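ABC transporter periplasmic substrate-binding protein (Desulfovibrio alaskensis, PDB 5MY5) probably binds tungstate in the periplasm with high selectivity and hands it to an ABC transporter for uptake into the cell. Local coordinates at residues T97-L102 with Q223-P228; A113-G118 with G187-T192. The protein carries 2 engineered substitutions. All blocks are in the same frame, centred on the assembly; numbering follows the deposited sequence.

Contact 1: T97-L102 with Q223-P228; sequences TARTQL and QYSAIP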
loop_
_atom_site.group_PDB
_atom_site.type_symbol
_atom_site.label_atom_id
_atom_site.label_comp_id
_atom_site.label_asym_id
_atom_site.label_seq_id
_atom_site.Cartn_x
_atom_site.Cartn_y
_atom_site.Cartn_z
ATOM N N THR A 97 -8.995 7.641 -17.882
ATOM C CA THR A 97 -8.557 7.351 -19.203
ATOM C C THR A 97 -7.799 6.036 -19.224
ATOM O O THR A 97 -8.034 5.110 -20.033
ATOM C CB THR A 97 -7.649 8.495 -19.691
ATOM O OG1 THR A 97 -6.518 8.597 -18.809
ATOM C CG2 THR A 97 -8.448 9.850 -19.565
ATOM N N ALA A 98 -6.863 5.838 -18.278
ATOM C CA ALA A 98 -6.044 4.651 -18.245
ATOM C C ALA A 98 -5.175 4.643 -16.974
ATOM O O ALA A 98 -4.943 5.726 -16.360
ATOM C CB ALA A 98 -5.159 4.526 -19.452
ATOM N N ARG A 99 -4.745 3.449 -16.592
ATOM C CA ARG A 99 -3.871 3.250 -15.444
ATOM C C ARG A 99 -2.460 3.257 -15.946
ATOM O O ARG A 99 -2.111 2.481 -16.855
ATOM C CB ARG A 99 -4.046 1.893 -14.753
ATOM C CG ARG A 99 -5.424 1.595 -14.252
ATOM C CD ARG A 99 -5.507 0.121 -13.969
ATOM N NE ARG A 99 -4.681 -0.259 -12.860
ATOM C CZ ARG A 99 -3.987 -1.366 -12.696
ATOM N NH1 ARG A 99 -3.992 -2.300 -13.645
ATOM N NH2 ARG A 99 -3.360 -1.603 -11.575
ATOM N N THR A 100 -1.583 4.046 -15.308
ATOM C CA THR A 100 -0.137 3.954 -15.519
ATOM C C THR A 100 0.507 3.483 -14.231
ATOM O O THR A 100 0.531 4.213 -13.247
ATOM C CB THR A 100 0.465 5.323 -15.993
ATOM O OG1 THR A 100 -0.147 5.684 -17.242
ATOM C CG2 THR A 100 1.887 5.251 -16.208
ATOM N N GLN A 101 1.140 2.336 -14.289
ATOM C CA GLN A 101 1.837 1.825 -13.124
ATOM C C GLN A 101 3.114 2.582 -12.916
ATOM O O GLN A 101 3.826 2.913 -13.894
ATOM C CB GLN A 101 2.107 0.326 -13.274
ATOM C CG GLN A 101 0.869 -0.518 -12.941
ATOM C CD GLN A 101 -0.176 -0.538 -14.044
ATOM O OE1 GLN A 101 0.093 -1.018 -15.157
ATOM N NE2 GLN A 101 -1.381 -0.081 -13.739
ATOM N N LEU A 102 3.443 2.862 -11.685
ATOM C CA LEU A 102 4.552 3.804 -11.291
ATOM C C LEU A 102 5.565 3.212 -10.304
ATOM O O LEU A 102 6.805 3.253 -10.528
ATOM C CB LEU A 102 4.049 5.169 -10.871
ATOM C CG LEU A 102 3.326 5.968 -11.911
ATOM C CD1 LEU A 102 2.650 7.194 -11.290
ATOM C CD2 LEU A 102 4.337 6.420 -13.012
ATOM N N GLN A 223 0.897 -2.401 -5.673
ATOM C CA GLN A 223 1.154 -1.687 -6.928
ATOM C C GLN A 223 0.374 -0.323 -6.897
ATOM O O GLN A 223 -0.848 -0.288 -6.775
ATOM C CB GLN A 223 0.724 -2.442 -8.135
ATOM C CG GLN A 223 1.062 -1.745 -9.431
ATOM C CD GLN A 223 2.542 -1.590 -9.645
ATOM O OE1 GLN A 223 3.309 -2.583 -9.617
ATOM N NE2 GLN A 223 2.989 -0.373 -9.910
ATOM N N TYR A 224 1.125 0.791 -7.107
ATOM C CA TYR A 224 0.542 2.087 -7.367
ATOM C C TYR A 224 0.380 2.402 -8.835
ATOM O O TYR A 224 1.347 2.116 -9.638
ATOM C CB TYR A 224 1.432 3.186 -6.823
ATOM C CG TYR A 224 1.199 3.438 -5.417
ATOM C CD1 TYR A 224 1.713 2.587 -4.446
ATOM C CD2 TYR A 224 0.445 4.513 -5.010
ATOM C CE1 TYR A 224 1.481 2.817 -3.093
ATOM C CE2 TYR A 224 0.195 4.762 -3.685
ATOM C CZ TYR A 224 0.727 3.916 -2.698
ATOM O OH TYR A 224 0.474 4.181 -1.389
ATOM N N SER A 225 -0.743 3.040 -9.180
ATOM C CA SER A 225 -0.949 3.598 -10.510
ATOM C C SER A 225 -1.496 5.010 -10.423
ATOM O O SER A 225 -2.247 5.337 -9.490
ATOM C CB SER A 225 -1.897 2.737 -11.288
ATOM O OG SER A 225 -1.358 1.426 -11.363
ATOM N N ALA A 226 -1.180 5.792 -11.455
ATOM C CA ALA A 226 -1.850 7.066 -11.643
ATOM C C ALA A 226 -2.912 6.919 -12.688
ATOM O O ALA A 226 -2.726 6.145 -13.685
ATOM C CB ALA A 226 -0.862 8.171 -12.066
ATOM N N ILE A 227 -4.026 7.614 -12.494
ATOM C CA ILE A 227 -5.141 7.562 -13.483
ATOM C C ILE A 227 -5.691 8.955 -13.640
ATOM O O ILE A 227 -6.371 9.498 -12.771
ATOM C CB ILE A 227 -6.293 6.672 -12.917
ATOM C CG1 ILE A 227 -5.786 5.277 -12.566
ATOM C CG2 ILE A 227 -7.363 6.561 -13.986
ATOM C CD1 ILE A 227 -6.748 4.434 -11.705
ATOM N N PRO A 228 -5.438 9.575 -14.817
ATOM C CA PRO A 228 -6.093 10.826 -15.182
ATOM C C PRO A 228 -7.631 10.642 -15.233
ATOM O O PRO A 228 -8.067 9.645 -15.816
ATOM C CB PRO A 228 -5.508 11.159 -16.551
ATOM C CG PRO A 228 -4.151 10.495 -16.550
ATOM C CD PRO A 228 -4.447 9.164 -15.811
HETATM O O HOH W 1 -2.397 0.069 -9.150
#
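Thr100 and Ala226 form an antiparallel hydrogen-bonded pair: Thr100 N gives a nearly straight bond to Ala226 O (2.9 Å, 170°), and Ala226 N returns one to Thr100 O. Leu102 N to Tyr224 O continues the pairing. Ahead of the strand, Thr97 N bonds to Pro228 O at 3.0 Å. Tyr224 O is gripped twice, because Gln223 NE2 also donates to it, from the opposite face of its plane to Leu102 N; Gln223 OE1 accepts from Asn272 ND2.

Side-chain polar contacts gather around Ser225. In the conformer described, one of two, Gln101 NE2 donates to Ser225 OG (2.8 Å) and lies over the centre of the Arg99 guanidinium, 3.1 Å above its plane. A water links Arg99 NH2, Ser225 OG and Gln223 O, while Arg99 NE is held by a salt bridge to Glu87 of helix 84-92.

Apolar contacts fall on both faces. Leu102 CD1 meets Ala226 CB at 3.7 Å on the face packed by helix 239-250; Arg99 CG runs alongside Ile227 CD1 on the other.

Ser225 and Ile227 also pair with strand 78-81, which makes 223-228 an inner strand of a mixed sheet with helices on both faces, as in a lobe of a periplasmic binding protein.

Contact 2: A113-G118 with G187-T192; sequences AADPAG and GGYTMT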
loop_
_atom_site.group_PDB
_atom_site.type_symbol
_atom_site.label_atom_id
_atom_site.label_comp_id
_atom_site.label_asym_id
_atom_site.label_seq_id
_atom_site.Cartn_x
_atom_site.Cartn_y
_atom_site.Cartn_z
ATOM N N ALA A 113 11.259 -13.301 16.882
ATOM C CA ALA A 113 12.596 -13.671 16.368
ATOM C C ALA A 113 12.849 -15.182 16.444
ATOM O O ALA A 113 13.441 -15.743 15.550
ATOM C CB ALA A 113 13.714 -12.911 17.122
ATOM N N ALA A 114 12.328 -15.814 17.494
ATOM C CA ALA A 114 12.479 -17.258 17.675
ATOM C C ALA A 114 11.676 -18.070 16.660
ATOM O O ALA A 114 11.965 -19.259 16.420
ATOM C CB ALA A 114 12.069 -17.652 19.080
ATOM N N ASP A 115 10.617 -17.459 16.103
ATOM C CA ASP A 115 9.888 -18.033 14.991
ATOM C C ASP A 115 9.363 -19.439 15.287
ATOM O O ASP A 115 9.766 -20.448 14.658
ATOM C CB ASP A 115 10.818 -17.998 13.803
ATOM C CG ASP A 115 10.205 -18.458 12.530
ATOM O OD1 ASP A 115 8.985 -18.478 12.363
ATOM O OD2 ASP A 115 10.920 -18.732 11.548
ATOM N N PRO A 116 8.423 -19.529 16.219
ATOM C CA PRO A 116 7.992 -20.834 16.721
ATOM C C PRO A 116 7.370 -21.736 15.659
ATOM O O PRO A 116 7.465 -22.956 15.787
ATOM C CB PRO A 116 7.046 -20.476 17.879
ATOM C CG PRO A 116 6.576 -19.089 17.549
ATOM C CD PRO A 116 7.751 -18.417 16.920
ATOM N N ALA A 117 6.795 -21.205 14.562
ATOM C CA ALA A 117 6.314 -22.002 13.457
ATOM C C ALA A 117 7.336 -22.340 12.409
ATOM O O ALA A 117 7.023 -23.055 11.456
ATOM C CB ALA A 117 5.085 -21.286 12.792
ATOM N N GLY A 118 8.498 -21.698 12.503
ATOM C CA GLY A 118 9.623 -21.892 11.618
ATOM C C GLY A 118 9.340 -21.525 10.200
ATOM O O GLY A 118 9.617 -22.278 9.253
ATOM N N GLY A 187 3.024 -13.249 21.286
ATOM C CA GLY A 187 3.969 -14.105 20.531
ATOM C C GLY A 187 3.524 -14.691 19.205
ATOM O O GLY A 187 3.826 -15.840 18.864
ATOM N N GLY A 188 2.865 -13.847 18.428
ATOM C CA GLY A 188 2.147 -14.197 17.242
ATOM C C GLY A 188 2.742 -13.628 16.004
ATOM O O GLY A 188 3.716 -12.845 16.089
ATOM N N TYR A 189 2.247 -14.103 14.883
ATOM C CA TYR A 189 2.581 -13.633 13.559
ATOM C C TYR A 189 1.549 -12.595 13.123
ATOM O O TYR A 189 0.399 -12.688 13.492
ATOM C CB TYR A 189 2.601 -14.781 12.597
ATOM C CG TYR A 189 3.741 -15.771 12.892
ATOM C CD1 TYR A 189 3.588 -16.733 13.840
ATOM C CD2 TYR A 189 4.923 -15.662 12.241
ATOM C CE1 TYR A 189 4.609 -17.603 14.127
ATOM C CE2 TYR A 189 5.950 -16.595 12.489
ATOM C CZ TYR A 189 5.791 -17.475 13.499
ATOM O OH TYR A 189 6.823 -18.446 13.693
ATOM N N THR A 190 1.924 -11.695 12.215
ATOM C CA THR A 190 0.915 -10.754 11.656
ATOM C C THR A 190 1.467 -10.276 10.297
ATOM O O THR A 190 2.685 -10.213 10.060
ATOM C CB THR A 190 0.577 -9.633 12.623
ATOM O OG1 THR A 190 -0.584 -8.939 12.114
ATOM C CG2 THR A 190 1.647 -8.631 12.771
ATOM N N MET A 191 0.565 -9.872 9.416
ATOM C CA MET A 191 0.922 -9.209 8.158
ATOM C C MET A 191 0.773 -7.688 8.401
ATOM O O MET A 191 -0.277 -7.217 8.911
ATOM C CB MET A 191 0.051 -9.663 6.993
ATOM C CG MET A 191 0.478 -9.125 5.655
ATOM S SD MET A 191 -0.825 -8.906 4.451
ATOM C CE MET A 191 -1.591 -7.428 5.119
ATOM N N THR A 192 1.815 -6.957 7.960
ATOM C CA THR A 192 1.845 -5.469 8.056
ATOM C C THR A 192 2.368 -4.862 6.840
ATOM O O THR A 192 3.082 -5.479 6.090
ATOM C CB THR A 192 2.668 -5.034 9.254
ATOM O OG1 THR A 192 2.639 -3.599 9.419
ATOM C CG2 THR A 192 4.057 -5.488 9.199
#
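Tyr189 sets CG anti to its carbonyl carbon (chi1 -67°), and Asp115 sets CG anti to its backbone N (chi1 -176°); from these starts the phenol and the carboxylate meet at the type I beta turn from Asp115 to Gly118. The turn is closed by Gly118 N to Asp115 O, and the Tyr189 hydroxyl is held against it by two hydrogen bonds. It donates to Asp115 OD1 over a short 2.5 Å, using the anti lone pair of that oxygen, and accepts from Ala117 N at 2.9 Å. OD1 lies at the ring edge, in the ring plane, yet the carboxylate is turned 67° against the ring, and the two side chains cross at about a right angle.

The carboxylate has further partners in the chain just beyond the turn: OD1 also accepts from Val119 N and OD2 from Lys120 N. Together these N-H groups would favour a charged Asp115, while the bonds fix its orientation.

Tyr189 follows closely on the Schellman motif with Gly187 that ends helix 176-186. Its side chain thus ties the strand leading on from there to the loop between strand 100-112 and helix 124-133. Two apolar groups touch the hydroxyl end: Ala117 CB packs 3.9 Å from Tyr189 CZ, and Pro116, reaching toward the phenol tip to tip, brings CD within 3.4 Å of Tyr189 OH.

How the contacts relate
The two contacts lie on opposite sides of the centre of the chain, their centres 35 Å apart and their nearest atoms about 12 Å apart, without touching. Strand 100-112 joins them: contact 1 includes its beginning, paired antiparallel with strand 221-228, and the first segment of contact 2 follows its far end. Strand 189-193, which carries Tyr189, is also an antiparallel neighbour of this strand, so both contacts reach one continuous sheet. In sequence, 113-118 and 187-192 are nested inside the loop that contact 1 closes. This order is consistent with a two-lobed periplasmic binding protein in which strand 100-112 runs from one lobe into the other.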